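Local coordinates for protein D-isomer specific 2-hydroxyacid dehydrogenase NAD-binding (Xanthobacter autotrophicus, PDB 4XA8) that probably acts as an NAD(P)-dependent oxidoreductase of the D-isomer specific 2-hydroxyacid dehydrogenase family, with NADPH seen bound to the protein, at residues Leu150-Leu155 and Thr176-Glu181; Asp169-Ser174 and Ala197-Val202. All coordinates share one frame; numbering follows the deposited sequence.

Contact 1 (Leu150-Leu155 and Thr176-Glu181); sequences LGLGDL and TPKALE
L152 reaches from the turn of 150-155 to K178 and L180 in 176-181. The turn carries G151 and G153 and joins strand 146-150 to helix 154-165, consistent with the glycine-rich nucleotide-binding loop of a Rossmann fold. L152, D154, L155 and T176 all belong to NADPH sites observed for this protein, though no cofactor is bound to this chain.

The side chain of K178 is the one to follow. Its CB lies 4.0 Å from L152 CD1. CG comes a little closer, 3.8 Å from the same methyl, and also meets L152 CB. The chain then bends (chi2 -76°), and CD turns from the leucine side chain to its backbone carbonyl. CE lies 3.4 Å from L152 O. A second bend (chi4 -72°) leads to NZ, which makes a weak hydrogen bond to S174 OG. T176 OG1 is also near NZ, but the angle is poor for a hydrogen bond. The aliphatic part of the lysine thus packs on leucine while its amino end stays among polar groups.

L152 and L180 run past each other in opposite directions. L152 CD1 meets both the lysine chain and L180 CD1, the latter at 4.1 Å. Of these two partners, L152 CD2 meets L180 alone. C185 of strand 184-187 touches all three side chains. The contact is partly buried and is apolar on the leucine side, where L152 CD2 lies 4.0 Å from L180 CD1.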
loop_
_atom_site.group_PDB
_atom_site.type_symbol
_atom_site.label_atom_id
_atom_site.label_comp_id
_atom_site.label_asym_id
_atom_site.label_seq_id
_atom_site.Cartn_x
_atom_site.Cartn_y
_atom_site.Cartn_z
ATOM N N LEU A 150 -5.707 13.342 -10.849
ATOM C CA LEU A 150 -6.717 14.010 -11.639
ATOM C C LEU A 150 -7.858 14.410 -10.703
ATOM O O LEU A 150 -8.649 13.577 -10.286
ATOM C CB LEU A 150 -7.156 13.081 -12.783
ATOM C CG LEU A 150 -8.131 13.602 -13.797
ATOM C CD1 LEU A 150 -7.456 14.584 -14.744
ATOM C CD2 LEU A 150 -8.699 12.428 -14.578
ATOM N N GLY A 151 -7.914 15.687 -10.345
ATOM C CA GLY A 151 -8.934 16.258 -9.453
ATOM C C GLY A 151 -8.266 16.736 -8.194
ATOM O O GLY A 151 -7.578 15.945 -7.557
ATOM N N LEU A 152 -8.378 18.041 -7.876
ATOM C CA LEU A 152 -7.724 18.573 -6.667
ATOM C C LEU A 152 -8.660 19.327 -5.762
ATOM O O LEU A 152 -8.324 20.403 -5.251
ATOM C CB LEU A 152 -6.530 19.465 -7.031
ATOM C CG LEU A 152 -5.368 18.849 -7.801
ATOM C CD1 LEU A 152 -4.416 19.976 -8.248
ATOM C CD2 LEU A 152 -4.609 17.807 -6.975
ATOM N N GLY A 153 -9.843 18.750 -5.581
ATOM C CA GLY A 153 -10.770 19.130 -4.510
ATOM C C GLY A 153 -10.228 18.676 -3.174
ATOM O O GLY A 153 -9.075 18.306 -3.079
ATOM N N ASP A 154 -11.056 18.711 -2.143
ATOM C CA ASP A 154 -10.571 18.430 -0.803
ATOM C C ASP A 154 -9.908 17.062 -0.740
ATOM O O ASP A 154 -8.806 16.932 -0.198
ATOM C CB ASP A 154 -11.687 18.510 0.205
ATOM C CG ASP A 154 -12.128 19.941 0.470
ATOM O OD1 ASP A 154 -11.335 20.892 0.290
ATOM O OD2 ASP A 154 -13.279 20.099 0.877
ATOM N N LEU A 155 -10.496 16.059 -1.377
ATOM C CA LEU A 155 -9.910 14.715 -1.306
ATOM C C LEU A 155 -8.644 14.616 -2.159
ATOM O O LEU A 155 -7.646 14.128 -1.685
ATOM C CB LEU A 155 -10.941 13.659 -1.695
ATOM C CG LEU A 155 -12.138 13.593 -0.743
ATOM C CD1 LEU A 155 -13.210 12.684 -1.330
ATOM C CD2 LEU A 155 -11.738 13.109 0.632
ATOM N N THR A 176 -9.421 24.489 -12.240
ATOM C CA THR A 176 -9.062 25.867 -11.884
ATOM C C THR A 176 -7.664 25.895 -11.230
ATOM O O THR A 176 -7.184 24.867 -10.788
ATOM C CB THR A 176 -10.143 26.476 -10.967
ATOM O OG1 THR A 176 -10.265 25.706 -9.781
ATOM C CG2 THR A 176 -11.486 26.426 -11.642
ATOM N N PRO A 177 -6.999 27.070 -11.200
ATOM C CA PRO A 177 -5.647 27.148 -10.647
ATOM C C PRO A 177 -5.557 26.647 -9.192
ATOM O O PRO A 177 -6.456 26.931 -8.391
ATOM C CB PRO A 177 -5.315 28.630 -10.708
ATOM C CG PRO A 177 -6.210 29.180 -11.803
ATOM C CD PRO A 177 -7.472 28.378 -11.712
ATOM N N LYS A 178 -4.459 25.963 -8.881
ATOM C CA LYS A 178 -4.135 25.424 -7.553
ATOM C C LYS A 178 -2.649 25.681 -7.271
ATOM O O LYS A 178 -1.807 25.799 -8.187
ATOM C CB LYS A 178 -4.388 23.910 -7.495
ATOM C CG LYS A 178 -5.814 23.455 -7.778
ATOM C CD LYS A 178 -6.704 23.736 -6.575
ATOM C CE LYS A 178 -8.184 23.402 -6.789
ATOM N NZ LYS A 178 -8.851 24.362 -7.713
ATOM N N ALA A 179 -2.364 25.863 -5.987
ATOM C CA ALA A 179 -1.033 25.991 -5.478
ATOM C C ALA A 179 -0.917 25.032 -4.303
ATOM O O ALA A 179 -1.431 25.308 -3.233
ATOM C CB ALA A 179 -0.773 27.415 -5.038
ATOM N N LEU A 180 -0.306 23.893 -4.529
ATOM C CA LEU A 180 -0.127 22.892 -3.503
ATOM C C LEU A 180 1.365 22.638 -3.396
ATOM O O LEU A 180 2.029 22.328 -4.390
ATOM C CB LEU A 180 -0.842 21.619 -3.875
ATOM C CG LEU A 180 -2.356 21.685 -3.937
ATOM C CD1 LEU A 180 -2.843 20.344 -4.504
ATOM C CD2 LEU A 180 -2.970 21.980 -2.568
ATOM N N GLU A 181 1.883 22.798 -2.184
ATOM C CA GLU A 181 3.309 22.736 -1.933
ATOM C C GLU A 181 3.861 21.367 -2.316
ATOM O O GLU A 181 3.323 20.332 -1.926
ATOM C CB GLU A 181 3.576 23.053 -0.459
ATOM C CG GLU A 181 5.033 22.983 -0.052
ATOM C CD GLU A 181 5.919 23.912 -0.863
ATOM O OE1 GLU A 181 5.441 24.988 -1.311
ATOM O OE2 GLU A 181 7.104 23.552 -1.045
#

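Contact 2 (Asp169-Ser174 and Ala197-Val202)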
loop_
_atom_site.group_PDB
_atom_site.type_symbol
_atom_site.label_atom_id
_atom_site.label_comp_id
_atom_site.label_asym_id
_atom_site.label_seq_id
_atom_site.Cartn_x
_atom_site.Cartn_y
_atom_site.Cartn_z
ATOM N N ASP A 169 7.511 12.127 -8.067
ATOM C CA ASP A 169 7.322 13.339 -8.871
ATOM C C ASP A 169 5.791 13.537 -9.078
ATOM O O ASP A 169 5.202 12.988 -10.032
ATOM C CB ASP A 169 8.078 13.169 -10.196
ATOM C CG ASP A 169 8.025 14.408 -11.088
ATOM O OD1 ASP A 169 7.289 15.377 -10.793
ATOM O OD2 ASP A 169 8.684 14.354 -12.134
ATOM N N VAL A 170 5.156 14.235 -8.129
ATOM C CA VAL A 170 3.684 14.297 -8.056
ATOM C C VAL A 170 3.168 15.503 -8.853
ATOM O O VAL A 170 3.669 16.622 -8.715
ATOM C CB VAL A 170 3.170 14.320 -6.602
ATOM C CG1 VAL A 170 1.647 14.329 -6.524
ATOM C CG2 VAL A 170 3.717 13.148 -5.823
ATOM N N ARG A 171 2.219 15.229 -9.746
ATOM C CA ARG A 171 1.534 16.272 -10.485
ATOM C C ARG A 171 0.069 16.213 -10.161
ATOM O O ARG A 171 -0.416 15.176 -9.773
ATOM C CB ARG A 171 1.836 16.182 -12.014
ATOM C CG ARG A 171 1.811 14.767 -12.586
ATOM C CD ARG A 171 1.927 14.667 -14.121
ATOM N NE ARG A 171 3.170 15.240 -14.526
ATOM C CZ ARG A 171 3.497 15.728 -15.701
ATOM N NH1 ARG A 171 2.719 15.678 -16.796
ATOM N NH2 ARG A 171 4.693 16.251 -15.776
ATOM N N GLY A 172 -0.649 17.318 -10.347
ATOM C CA GLY A 172 -2.073 17.302 -10.202
ATOM C C GLY A 172 -2.718 18.111 -11.323
ATOM O O GLY A 172 -2.082 19.015 -11.921
ATOM N N TRP A 173 -3.987 17.819 -11.536
ATOM C CA TRP A 173 -4.827 18.517 -12.500
ATOM C C TRP A 173 -6.112 18.958 -11.881
ATOM O O TRP A 173 -6.768 18.215 -11.130
ATOM C CB TRP A 173 -5.121 17.640 -13.739
ATOM C CG TRP A 173 -5.876 18.401 -14.767
ATOM C CD1 TRP A 173 -5.351 19.164 -15.768
ATOM C CD2 TRP A 173 -7.307 18.547 -14.865
ATOM N NE1 TRP A 173 -6.339 19.736 -16.497
ATOM C CE2 TRP A 173 -7.555 19.393 -15.981
ATOM C CE3 TRP A 173 -8.388 18.043 -14.134
ATOM C CZ2 TRP A 173 -8.858 19.790 -16.376
ATOM C CZ3 TRP A 173 -9.713 18.421 -14.537
ATOM C CH2 TRP A 173 -9.928 19.273 -15.654
ATOM N N SER A 174 -6.509 20.173 -12.214
ATOM C CA SER A 174 -7.787 20.676 -11.755
ATOM C C SER A 174 -8.346 21.575 -12.831
ATOM O O SER A 174 -7.635 22.015 -13.698
ATOM C CB SER A 174 -7.604 21.478 -10.469
ATOM O OG SER A 174 -8.895 21.981 -10.071
ATOM N N ALA A 197 0.001 12.930 -20.537
ATOM C CA ALA A 197 1.154 12.370 -21.256
ATOM C C ALA A 197 2.372 12.187 -20.370
ATOM O O ALA A 197 3.219 11.321 -20.651
ATOM C CB ALA A 197 1.504 13.242 -22.456
ATOM N N GLY A 198 2.509 12.987 -19.316
ATOM C CA GLY A 198 3.687 12.827 -18.407
ATOM C C GLY A 198 3.406 12.046 -17.127
ATOM O O GLY A 198 4.243 11.994 -16.224
ATOM N N SER A 199 2.213 11.467 -17.001
ATOM C CA SER A 199 1.838 10.677 -15.803
ATOM C C SER A 199 2.032 9.176 -16.065
ATOM O O SER A 199 1.245 8.551 -16.792
ATOM C CB SER A 199 0.382 10.921 -15.434
ATOM O OG SER A 199 0.145 12.270 -15.051
ATOM N N GLU A 200 3.025 8.579 -15.426
ATOM C CA GLU A 200 3.217 7.137 -15.459
ATOM C C GLU A 200 2.150 6.370 -14.682
ATOM O O GLU A 200 1.733 5.302 -15.105
ATOM C CB GLU A 200 4.603 6.752 -14.901
ATOM C CG GLU A 200 4.860 5.276 -15.053
ATOM C CD GLU A 200 6.220 4.810 -14.534
ATOM O OE1 GLU A 200 7.195 5.597 -14.486
ATOM O OE2 GLU A 200 6.299 3.635 -14.177
ATOM N N ILE A 201 1.751 6.906 -13.532
ATOM C CA ILE A 201 0.636 6.384 -12.733
ATOM C C ILE A 201 -0.376 7.490 -12.657
ATOM O O ILE A 201 -0.015 8.661 -12.341
ATOM C CB ILE A 201 1.092 5.996 -11.311
ATOM C CG1 ILE A 201 2.192 4.932 -11.380
ATOM C CG2 ILE A 201 -0.043 5.469 -10.472
ATOM C CD1 ILE A 201 2.934 4.713 -10.100
ATOM N N VAL A 202 -1.651 7.186 -12.918
ATOM C CA VAL A 202 -2.646 8.257 -12.820
ATOM C C VAL A 202 -3.727 7.855 -11.809
ATOM O O VAL A 202 -4.112 6.681 -11.725
ATOM C CB VAL A 202 -3.235 8.659 -14.216
ATOM C CG1 VAL A 202 -4.026 7.525 -14.799
ATOM C CG2 VAL A 202 -4.143 9.875 -14.136
#
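R171 extends from strand 169-174 over the turn at G198 and S199. Its CD lies 3.1 Å from S199 OG, a close carbon-to-oxygen approach. Further along, NH1 lies 3.4 Å from G198 CA. G198 O sits over one guanidinium face, 3.7 Å above the plane and offset toward the rim. Contact with G198 is therefore made from above that plane.

A chi1 of 43° sets the arginine CG on the side of CA flanked by both N and C, and the chain sets out from there toward S199. A bend at chi3 (61°) then brings the guanidinium over the glycine.

The next shell holds NH1 of the arginine and the serine hydroxyl. R171 NH1 and S199 OG each hydrogen-bond to F195 O, a carbonyl of helix 192-197. R171 NH2 lies close to R146 NH2, two like charges near each other. F186 of strand 184-187 touches the arginine side chain.

All three touching residues are buried. In the Rossmann-type parallel sheet of the NAD-binding domain, the contact joins strand 169-174 to the turn between helix 192-197 and strand 201-204, which begins after E200. Strand 146-150 lies between the two strands.

In the fold
Both contacts lie in the NAD-binding domain, contact 1 at the loops beyond the strand ends and contact 2 beside strand 169-174. Their centres are 12 Å apart. Contact 2 is buried; contact 1 is partly buried, with exposed residues along its loop. Strand 169-174 ties them together. It supplies R171 to contact 2, and its end leads into the 176-181 loop of contact 1. G151 N probably hydrogen-bonds to W173 O at 2.9 Å, and L150 CD1 packs on W173 CE3. The chemistry differs with place. Contact 1 joins leucines and a lysine chain at the cofactor-binding turn. Contact 2 sets an arginine against a glycine backbone and a serine hydroxyl where a helix ends.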